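PDB 6UEH: Cow rumen GH26 endo-mannanase from Metagenome, which probably cleaves internal beta-1,4-mannosidic linkages in mannans such as galactomannan, as a rumen family 26 endo-mannanase carrying an accessory domain. Local coordinates for residues V141-S146 with K156-L161; F189-D194 with E454-E459; M104-K109 with V435-I440. All blocks are in the same frame, centred on the assembly; numbering follows the deposited sequence.

Contact 1: residues V141-S146 with K156-L161; sequences VDTKLS and KLQDYL
The chain leaves the accessory beta domain and enters the family 26 (beta/alpha)8 barrel here: the loop that holds Thr143 and Leu145 lies against Gln158 and Asp159 on helix 152-164, which covers the N-terminal ends of several barrel strands. Two side chains on neighbouring positions of the helix take different jobs. Asp159, at the exposed side, accepts a short hydrogen bond from Thr143, OG1 to OD1 at 2.7 Å, and the hydroxyl arrives nearly end-on to the carboxylate C-O bond. It can do so because Thr143 holds OG1 between its backbone N and carbonyl carbon (chi1 44°). A bound acetate ion, probably from the crystallisation liquor, sits beside Asp159.

Gln158 works deeper. With CG anti to the backbone N (chi1 -176°), that carbon comes to 3.3 Å from the carbonyl O of Thr143, and the bend at chi2 then turns the amide so that NE2 meets two acceptors, the backbone O of Asp381 and a water. Leu145 lays its CD2 branch obliquely across this bend, 3.7 Å from CG of Gln158 and equally near its amide carbon and nitrogen. Gln155, one turn earlier on the helix, bonds to Thr143 O and Leu145 N and so grips the loop backbone directly. Leu157, Leu161 and Gln158 itself pack on the barrel strands, at Ile358, Met382 and Met423. The water completes the join, accepting from Gln158 NE2 and donating to Lys144 O, at 3.0 Å from the carbonyl oxygen.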
loop_
_atom_site.group_PDB
_atom_site.type_symbol
_atom_site.label_atom_id
_atom_site.label_comp_id
_atom_site.label_asym_id
_atom_site.label_seq_id
_atom_site.Cartn_x
_atom_site.Cartn_y
_atom_site.Cartn_z
ATOM N N VAL A 141 -14.517 0.920 10.480
ATOM C CA VAL A 141 -14.489 1.157 9.043
ATOM C C VAL A 141 -15.695 0.489 8.391
ATOM O O VAL A 141 -15.892 -0.716 8.534
ATOM C CB VAL A 141 -13.198 0.619 8.396
ATOM C CG1 VAL A 141 -13.255 0.782 6.884
ATOM C CG2 VAL A 141 -11.976 1.320 8.972
ATOM N N ASP A 142 -16.510 1.270 7.689
ATOM C CA ASP A 142 -17.675 0.713 7.009
ATOM C C ASP A 142 -17.238 -0.103 5.798
ATOM O O ASP A 142 -16.550 0.405 4.910
ATOM C CB ASP A 142 -18.643 1.817 6.584
ATOM C CG ASP A 142 -19.841 1.281 5.819
ATOM O OD1 ASP A 142 -20.262 0.137 6.084
ATOM O OD2 ASP A 142 -20.360 2.003 4.947
ATOM N N THR A 143 -17.640 -1.369 5.764
ATOM C CA THR A 143 -17.207 -2.269 4.704
ATOM C C THR A 143 -18.314 -2.578 3.698
ATOM O O THR A 143 -18.301 -3.631 3.058
ATOM C CB THR A 143 -16.672 -3.595 5.285
ATOM O OG1 THR A 143 -17.547 -4.051 6.324
ATOM C CG2 THR A 143 -15.273 -3.398 5.857
ATOM N N LYS A 144 -19.268 -1.662 3.554
ATOM C CA LYS A 144 -20.268 -1.791 2.500
ATOM C C LYS A 144 -19.578 -1.613 1.154
ATOM O O LYS A 144 -18.853 -0.640 0.948
ATOM C CB LYS A 144 -21.392 -0.766 2.667
ATOM C CG LYS A 144 -22.588 -1.009 1.751
ATOM C CD LYS A 144 -23.631 0.092 1.890
ATOM C CE LYS A 144 -24.936 -0.277 1.192
ATOM N NZ LYS A 144 -24.769 -0.519 -0.272
ATOM N N LEU A 145 -19.790 -2.559 0.246
ATOM C CA LEU A 145 -19.128 -2.516 -1.053
ATOM C C LEU A 145 -19.650 -1.363 -1.906
ATOM O O LEU A 145 -20.783 -0.915 -1.737
ATOM C CB LEU A 145 -19.303 -3.851 -1.780
ATOM C CG LEU A 145 -18.456 -4.986 -1.197
ATOM C CD1 LEU A 145 -18.823 -6.326 -1.816
ATOM C CD2 LEU A 145 -16.972 -4.688 -1.387
ATOM N N SER A 146 -18.810 -0.881 -2.817
ATOM C CA SER A 146 -19.160 0.262 -3.654
ATOM C C SER A 146 -20.246 -0.084 -4.667
ATOM O O SER A 146 -21.028 0.780 -5.066
ATOM C CB SER A 146 -17.921 0.793 -4.380
ATOM O OG SER A 146 -17.328 -0.217 -5.178
ATOM N N LYS A 156 -20.274 -10.588 2.071
ATOM C CA LYS A 156 -19.917 -11.385 3.241
ATOM C C LYS A 156 -18.401 -11.528 3.373
ATOM O O LYS A 156 -17.866 -11.494 4.482
ATOM C CB LYS A 156 -20.584 -12.760 3.181
ATOM C CG LYS A 156 -22.057 -12.732 3.572
ATOM C CD LYS A 156 -22.818 -13.940 3.048
ATOM C CE LYS A 156 -22.355 -15.228 3.690
ATOM N NZ LYS A 156 -23.160 -16.390 3.204
ATOM N N LEU A 157 -17.713 -11.680 2.245
ATOM C CA LEU A 157 -16.251 -11.737 2.258
ATOM C C LEU A 157 -15.662 -10.413 2.747
ATOM O O LEU A 157 -14.790 -10.400 3.615
ATOM C CB LEU A 157 -15.702 -12.081 0.868
ATOM C CG LEU A 157 -14.182 -11.989 0.682
ATOM C CD1 LEU A 157 -13.434 -12.801 1.735
ATOM C CD2 LEU A 157 -13.784 -12.440 -0.722
ATOM N N GLN A 158 -16.149 -9.306 2.195
ATOM C CA GLN A 158 -15.663 -7.986 2.583
ATOM C C GLN A 158 -15.904 -7.719 4.067
ATOM O O GLN A 158 -15.065 -7.119 4.745
ATOM C CB GLN A 158 -16.325 -6.896 1.737
ATOM C CG GLN A 158 -15.813 -5.479 2.006
ATOM C CD GLN A 158 -14.472 -5.187 1.340
ATOM O OE1 GLN A 158 -13.653 -6.084 1.138
ATOM N NE2 GLN A 158 -14.249 -3.924 0.994
ATOM N N ASP A 159 -17.046 -8.174 4.572
ATOM C CA ASP A 159 -17.367 -7.989 5.982
ATOM C C ASP A 159 -16.463 -8.834 6.868
ATOM O O ASP A 159 -16.061 -8.391 7.943
ATOM C CB ASP A 159 -18.837 -8.315 6.250
ATOM C CG ASP A 159 -19.756 -7.177 5.868
ATOM O OD1 ASP A 159 -19.312 -6.010 5.925
ATOM O OD2 ASP A 159 -20.919 -7.444 5.508
ATOM N N TYR A 160 -16.139 -10.046 6.423
ATOM C CA TYR A 160 -15.192 -10.875 7.161
ATOM C C TYR A 160 -13.836 -10.186 7.250
ATOM O O TYR A 160 -13.205 -10.171 8.307
ATOM C CB TYR A 160 -15.015 -12.251 6.518
ATOM C CG TYR A 160 -13.804 -12.971 7.076
ATOM C CD1 TYR A 160 -13.853 -13.584 8.322
ATOM C CD2 TYR A 160 -12.602 -13.007 6.374
ATOM C CE1 TYR A 160 -12.749 -14.224 8.846
ATOM C CE2 TYR A 160 -11.490 -13.646 6.894
ATOM C CZ TYR A 160 -11.570 -14.254 8.129
ATOM O OH TYR A 160 -10.469 -14.894 8.651
ATOM N N LEU A 161 -13.387 -9.636 6.125
ATOM C CA LEU A 161 -12.121 -8.912 6.075
ATOM C C LEU A 161 -12.138 -7.737 7.045
ATOM O O LEU A 161 -11.169 -7.499 7.764
ATOM C CB LEU A 161 -11.833 -8.418 4.655
ATOM C CG LEU A 161 -11.719 -9.500 3.580
ATOM C CD1 LEU A 161 -11.543 -8.887 2.193
ATOM C CD2 LEU A 161 -10.577 -10.453 3.900
HETATM O O HOH W 1 -15.983 -1.517 1.352
#

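Contact 2: residues F189-D194 with E454-E459; sequences FEYIKD and EFILDE
Tyr191 and Ile192, on helix 187-196 in the outer layer of the TIM barrel, meet Ile456 and Leu457 at the end of the short helix 454-457. The dense half is apolar. Ile192 and Ile456 cross at about a right angle, their CG1 atoms 4.1 Å apart, and both also touch Gln173 of strand 169-174 underneath. Ile456 reaches in with CG1 anti to its backbone N (chi1 180°). Beside them, the CD2 methyl of Leu457 lies over one face of the Tyr191 ring, 4.0 Å from the centroid and 27° off the ring normal: a CH-pi contact. It is pushed toward the root of the ring, 3.6 Å from Tyr191 CG, while the two side chains run past each other in opposite directions. Helix 464-471 joins this packing through Leu467, which touches both Tyr191 and Ile456.

Toward the phenol end the fit gives way to water. CE2 of Tyr191 still comes obliquely to within 3.4 Å of Ile456 O, but the hydroxyl reaches the backbone of the other helix through solvent alone. Two waters bridge the gap and satisfy carbonyls near the helix end. One accepts from Tyr191 OH and donates to Ile456 O; the second gives one hydrogen to Tyr191 OH and the other to the carbonyl O of Leu457, 2.8 Å away.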
loop_
_atom_site.group_PDB
_atom_site.type_symbol
_atom_site.label_atom_id
_atom_site.label_comp_id
_atom_site.label_asym_id
_atom_site.label_seq_id
_atom_site.Cartn_x
_atom_site.Cartn_y
_atom_site.Cartn_z
ATOM N N PHE A 189 2.931 -23.334 -2.828
ATOM C CA PHE A 189 2.023 -23.551 -1.713
ATOM C C PHE A 189 2.451 -24.744 -0.867
ATOM O O PHE A 189 2.384 -24.698 0.363
ATOM C CB PHE A 189 0.597 -23.722 -2.238
ATOM C CG PHE A 189 0.125 -22.548 -3.045
ATOM C CD1 PHE A 189 0.395 -22.472 -4.403
ATOM C CD2 PHE A 189 -0.549 -21.500 -2.440
ATOM C CE1 PHE A 189 -0.015 -21.381 -5.145
ATOM C CE2 PHE A 189 -0.964 -20.406 -3.177
ATOM C CZ PHE A 189 -0.693 -20.347 -4.530
ATOM N N GLU A 190 2.908 -25.806 -1.522
ATOM C CA GLU A 190 3.405 -26.971 -0.802
ATOM C C GLU A 190 4.701 -26.637 -0.070
ATOM O O GLU A 190 5.004 -27.229 0.966
ATOM C CB GLU A 190 3.616 -28.149 -1.755
ATOM C CG GLU A 190 2.325 -28.672 -2.367
ATOM C CD GLU A 190 1.307 -29.072 -1.316
ATOM O OE1 GLU A 190 1.607 -29.975 -0.509
ATOM O OE2 GLU A 190 0.209 -28.478 -1.291
ATOM N N TYR A 191 5.462 -25.688 -0.610
ATOM C CA TYR A 191 6.673 -25.215 0.057
ATOM C C TYR A 191 6.326 -24.586 1.400
ATOM O O TYR A 191 6.943 -24.894 2.420
ATOM C CB TYR A 191 7.424 -24.207 -0.814
ATOM C CG TYR A 191 8.566 -23.511 -0.095
ATOM C CD1 TYR A 191 9.778 -24.158 0.115
ATOM C CD2 TYR A 191 8.431 -22.209 0.369
ATOM C CE1 TYR A 191 10.824 -23.525 0.772
ATOM C CE2 TYR A 191 9.470 -21.568 1.027
ATOM C CZ TYR A 191 10.665 -22.231 1.225
ATOM O OH TYR A 191 11.700 -21.597 1.882
ATOM N N ILE A 192 5.332 -23.705 1.385
ATOM C CA ILE A 192 4.865 -23.040 2.596
ATOM C C ILE A 192 4.316 -24.047 3.608
ATOM O O ILE A 192 4.622 -23.973 4.800
ATOM C CB ILE A 192 3.785 -21.989 2.261
ATOM C CG1 ILE A 192 4.369 -20.915 1.339
ATOM C CG2 ILE A 192 3.224 -21.366 3.533
ATOM C CD1 ILE A 192 3.364 -19.894 0.862
ATOM N N LYS A 193 3.522 -24.997 3.122
ATOM C CA LYS A 193 2.924 -26.019 3.978
ATOM C C LYS A 193 3.969 -26.897 4.661
ATOM O O LYS A 193 3.910 -27.107 5.870
ATOM C CB LYS A 193 1.964 -26.896 3.171
ATOM C CG LYS A 193 1.249 -27.967 3.986
ATOM C CD LYS A 193 0.424 -27.349 5.108
ATOM C CE LYS A 193 -0.577 -28.343 5.682
ATOM N NZ LYS A 193 0.073 -29.598 6.151
ATOM N N ASP A 194 4.919 -27.414 3.887
ATOM C CA ASP A 194 5.935 -28.316 4.430
ATOM C C ASP A 194 6.860 -27.595 5.403
ATOM O O ASP A 194 7.401 -28.201 6.331
ATOM C CB ASP A 194 6.755 -28.949 3.303
ATOM C CG ASP A 194 5.924 -29.856 2.413
ATOM O OD1 ASP A 194 4.898 -30.386 2.888
ATOM O OD2 ASP A 194 6.303 -30.045 1.239
ATOM N N GLU A 454 11.097 -16.936 -6.785
ATOM C CA GLU A 454 12.136 -16.608 -5.812
ATOM C C GLU A 454 11.653 -15.755 -4.641
ATOM O O GLU A 454 12.285 -15.730 -3.587
ATOM C CB GLU A 454 13.291 -15.882 -6.505
ATOM C CG GLU A 454 12.970 -14.446 -6.903
ATOM C CD GLU A 454 14.213 -13.633 -7.218
ATOM O OE1 GLU A 454 14.382 -12.547 -6.619
ATOM O OE2 GLU A 454 15.018 -14.078 -8.063
ATOM N N PHE A 455 10.545 -15.048 -4.820
ATOM C CA PHE A 455 10.110 -14.103 -3.799
ATOM C C PHE A 455 9.576 -14.812 -2.557
ATOM O O PHE A 455 9.528 -14.226 -1.474
ATOM C CB PHE A 455 9.071 -13.145 -4.380
ATOM C CG PHE A 455 9.621 -12.264 -5.464
ATOM C CD1 PHE A 455 10.400 -11.161 -5.149
ATOM C CD2 PHE A 455 9.385 -12.551 -6.798
ATOM C CE1 PHE A 455 10.923 -10.352 -6.146
ATOM C CE2 PHE A 455 9.903 -11.745 -7.801
ATOM C CZ PHE A 455 10.672 -10.645 -7.473
ATOM N N ILE A 456 9.202 -16.079 -2.710
ATOM C CA ILE A 456 8.804 -16.894 -1.567
ATOM C C ILE A 456 9.787 -18.048 -1.355
ATOM O O ILE A 456 10.048 -18.451 -0.222
ATOM C CB ILE A 456 7.363 -17.445 -1.733
ATOM C CG1 ILE A 456 6.956 -18.291 -0.521
ATOM C CG2 ILE A 456 7.227 -18.248 -3.020
ATOM C CD1 ILE A 456 6.960 -17.528 0.789
ATOM N N LEU A 457 10.356 -18.554 -2.446
ATOM C CA LEU A 457 11.202 -19.744 -2.390
ATOM C C LEU A 457 12.657 -19.453 -2.013
ATOM O O LEU A 457 13.375 -20.353 -1.573
ATOM C CB LEU A 457 11.167 -20.474 -3.734
ATOM C CG LEU A 457 9.806 -20.946 -4.246
ATOM C CD1 LEU A 457 9.961 -21.581 -5.618
ATOM C CD2 LEU A 457 9.166 -21.921 -3.272
ATOM N N ASP A 458 13.096 -18.211 -2.197
ATOM C CA ASP A 458 14.483 -17.841 -1.919
ATOM C C ASP A 458 14.584 -17.117 -0.580
ATOM O O ASP A 458 13.888 -16.128 -0.346
ATOM C CB ASP A 458 15.040 -16.966 -3.047
ATOM C CG ASP A 458 16.559 -16.889 -3.046
ATOM O OD1 ASP A 458 17.169 -16.833 -1.957
ATOM O OD2 ASP A 458 17.143 -16.882 -4.150
ATOM N N GLU A 459 15.457 -17.608 0.291
ATOM C CA GLU A 459 15.583 -17.050 1.632
ATOM C C GLU A 459 16.166 -15.638 1.644
ATOM O O GLU A 459 16.136 -14.967 2.675
ATOM C CB GLU A 459 16.433 -17.966 2.513
ATOM C CG GLU A 459 15.717 -19.232 2.942
ATOM C CD GLU A 459 16.385 -19.902 4.122
ATOM O OE1 GLU A 459 16.133 -19.472 5.270
ATOM O OE2 GLU A 459 17.163 -20.854 3.901
HETATM O O HOH W 2 12.045 -19.067 1.499
HETATM O O HOH W 3 14.041 -21.938 0.638
#

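Contact 3: residues M104-K109 with V435-I440; sequences MHRLNK and VDNLII
The guanidinium of Arg106 carries Ile440 over one face and meets Asn437 at its edge. Over the face, CG2 of Ile440 stands 3.9 Å above the plane, displaced toward the rim, and its CD1 methyl comes to 3.7 Å from Arg106 NH2. Both branches of the isoleucine lie over the same face, CG2 toward NE and CD1 toward NH2. At the edge, OD1 of Asn437 lies close to the guanidinium plane and takes a hydrogen bond from NH1 of 3.0 Å, with an N-H...O angle of 155°. The amide itself is turned well away, the two planes being 64° apart, and the donor approaches tilted 33° from the carbonyl plane. The other amide atom, ND2, is held by the backbone O of Leu404, which would hold the amide with OD1 toward the arginine. A water lying in the guanidinium plane closes a small ring: it accepts from Arg106 NH2 at 2.8 Å and donates to Asn437 OD1.

Arg106 gets here with its chain extended from CG to NE. NE donates a bent bond of 2.8 Å to OD1 of Asn108, two residues on in the same segment and tilted from the guanidinium plane, and the positive charge is shared between two carboxylates, Asp58 through NH2 and Glu441 through NH1. With an alanine at this position, Asp58 and Glu441 are likely to lose their common countercharge, and a gap would probably open beside the Ile440 methyls. Strand 97-107 belongs to the CBM6-like beta domain and helix 435-441 to the catalytic TIM barrel, with Arg106 reaching from one to the other: a polar, partly hydrated interface between an accessory domain and a catalytic module.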
loop_
_atom_site.group_PDB
_atom_site.type_symbol
_atom_site.label_atom_id
_atom_site.label_comp_id
_atom_site.label_asym_id
_atom_site.label_seq_id
_atom_site.Cartn_x
_atom_site.Cartn_y
_atom_site.Cartn_z
ATOM N N MET A 104 3.017 9.406 14.464
ATOM C CA MET A 104 3.225 8.394 15.492
ATOM C C MET A 104 4.423 7.543 15.112
ATOM O O MET A 104 4.469 6.987 14.016
ATOM C CB MET A 104 1.994 7.507 15.661
ATOM C CG MET A 104 0.675 8.183 15.362
ATOM S SD MET A 104 -0.682 6.995 15.424
ATOM C CE MET A 104 -2.032 8.003 14.811
ATOM N N HIS A 105 5.392 7.436 16.012
ATOM C CA HIS A 105 6.617 6.722 15.693
ATOM C C HIS A 105 7.073 5.831 16.838
ATOM O O HIS A 105 6.707 6.036 17.996
ATOM C CB HIS A 105 7.710 7.717 15.306
ATOM C CG HIS A 105 7.282 8.679 14.243
ATOM N ND1 HIS A 105 6.991 8.278 12.957
ATOM C CD2 HIS A 105 7.061 10.013 14.281
ATOM C CE1 HIS A 105 6.625 9.328 12.244
ATOM N NE2 HIS A 105 6.660 10.393 13.024
ATOM N N ARG A 106 7.870 4.829 16.494
ATOM C CA ARG A 106 8.303 3.826 17.451
ATOM C C ARG A 106 9.401 4.348 18.369
ATOM O O ARG A 106 10.420 4.865 17.908
ATOM C CB ARG A 106 8.781 2.576 16.707
ATOM C CG ARG A 106 9.252 1.433 17.584
ATOM C CD ARG A 106 9.426 0.184 16.731
ATOM N NE ARG A 106 10.040 -0.926 17.453
ATOM C CZ ARG A 106 10.159 -2.153 16.956
ATOM N NH1 ARG A 106 9.699 -2.422 15.741
ATOM N NH2 ARG A 106 10.734 -3.110 17.674
ATOM N N LEU A 107 9.169 4.234 19.670
ATOM C CA LEU A 107 10.231 4.399 20.649
ATOM C C LEU A 107 10.645 3.015 21.120
ATOM O O LEU A 107 9.796 2.155 21.359
ATOM C CB LEU A 107 9.786 5.258 21.832
ATOM C CG LEU A 107 9.426 6.716 21.547
ATOM C CD1 LEU A 107 9.212 7.459 22.852
ATOM C CD2 LEU A 107 10.497 7.390 20.713
ATOM N N ASN A 108 11.946 2.796 21.246
ATOM C CA ASN A 108 12.442 1.490 21.641
ATOM C C ASN A 108 12.931 1.472 23.084
ATOM O O ASN A 108 13.269 2.516 23.646
ATOM C CB ASN A 108 13.549 1.048 20.685
ATOM C CG ASN A 108 13.017 0.716 19.302
ATOM O OD1 ASN A 108 12.042 -0.023 19.165
ATOM N ND2 ASN A 108 13.637 1.280 18.274
ATOM N N LYS A 109 12.942 0.277 23.671
ATOM C CA LYS A 109 13.355 0.063 25.056
ATOM C C LYS A 109 14.631 0.821 25.415
ATOM O O LYS A 109 15.655 0.689 24.744
ATOM C CB LYS A 109 13.551 -1.433 25.313
ATOM C CG LYS A 109 13.938 -1.780 26.738
ATOM C CD LYS A 109 14.057 -3.285 26.915
ATOM C CE LYS A 109 14.323 -3.653 28.366
ATOM N NZ LYS A 109 13.223 -3.199 29.264
ATOM N N VAL A 435 6.830 -10.100 11.848
ATOM C CA VAL A 435 5.544 -10.114 12.529
ATOM C C VAL A 435 5.588 -9.254 13.795
ATOM O O VAL A 435 4.590 -8.636 14.165
ATOM C CB VAL A 435 5.098 -11.559 12.867
ATOM C CG1 VAL A 435 5.997 -12.191 13.927
ATOM C CG2 VAL A 435 3.642 -11.579 13.303
ATOM N N ASP A 436 6.749 -9.190 14.438
ATOM C CA ASP A 436 6.908 -8.369 15.633
ATOM C C ASP A 436 6.836 -6.888 15.280
ATOM O O ASP A 436 6.263 -6.096 16.023
ATOM C CB ASP A 436 8.229 -8.685 16.336
ATOM C CG ASP A 436 8.261 -10.090 16.908
ATOM O OD1 ASP A 436 7.203 -10.571 17.367
ATOM O OD2 ASP A 436 9.344 -10.714 16.898
ATOM N N ASN A 437 7.410 -6.519 14.139
ATOM C CA ASN A 437 7.351 -5.136 13.682
ATOM C C ASN A 437 5.920 -4.716 13.361
ATOM O O ASN A 437 5.519 -3.588 13.645
ATOM C CB ASN A 437 8.247 -4.932 12.460
ATOM C CG ASN A 437 9.724 -5.012 12.800
ATOM O OD1 ASN A 437 10.129 -4.721 13.925
ATOM N ND2 ASN A 437 10.537 -5.402 11.825
ATOM N N LEU A 438 5.155 -5.630 12.769
ATOM C CA LEU A 438 3.758 -5.367 12.432
ATOM C C LEU A 438 2.923 -5.103 13.680
ATOM O O LEU A 438 2.099 -4.187 13.711
ATOM C CB LEU A 438 3.161 -6.543 11.651
ATOM C CG LEU A 438 3.706 -6.815 10.248
ATOM C CD1 LEU A 438 3.072 -8.067 9.666
ATOM C CD2 LEU A 438 3.462 -5.620 9.337
ATOM N N ILE A 439 3.142 -5.914 14.708
ATOM C CA ILE A 439 2.357 -5.834 15.932
ATOM C C ILE A 439 2.727 -4.608 16.767
ATOM O O ILE A 439 1.858 -3.841 17.181
ATOM C CB ILE A 439 2.530 -7.108 16.781
ATOM C CG1 ILE A 439 2.005 -8.326 16.009
ATOM C CG2 ILE A 439 1.811 -6.962 18.116
ATOM C CD1 ILE A 439 2.314 -9.655 16.661
ATOM N N ILE A 440 4.020 -4.430 17.008
ATOM C CA ILE A 440 4.501 -3.321 17.823
ATOM C C ILE A 440 4.156 -1.967 17.204
ATOM O O ILE A 440 3.746 -1.044 17.903
ATOM C CB ILE A 440 6.027 -3.415 18.038
ATOM C CG1 ILE A 440 6.368 -4.666 18.851
ATOM C CG2 ILE A 440 6.553 -2.167 18.737
ATOM C CD1 ILE A 440 7.848 -4.971 18.919
HETATM O O HOH W 4 10.871 -5.712 16.671
#

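The three contacts lie well apart, with centres 27 to 30 Å from one another and nearest atoms about 13 to 15 Å. Contact 1 comes first to close along the chain, fastening the linker onto helix 152-164, and is nested within the long loop closed by contact 3. Contact 2 lies wholly in the barrel, joining helix 187-196 to helix 454-457, which follows helix 435-441 of contact 3; the segments of these two contacts alternate along the chain. Contact 3 spans the two domains, while contact 1 fastens the connecting chain to the barrel; together this is consistent with a defined domain orientation.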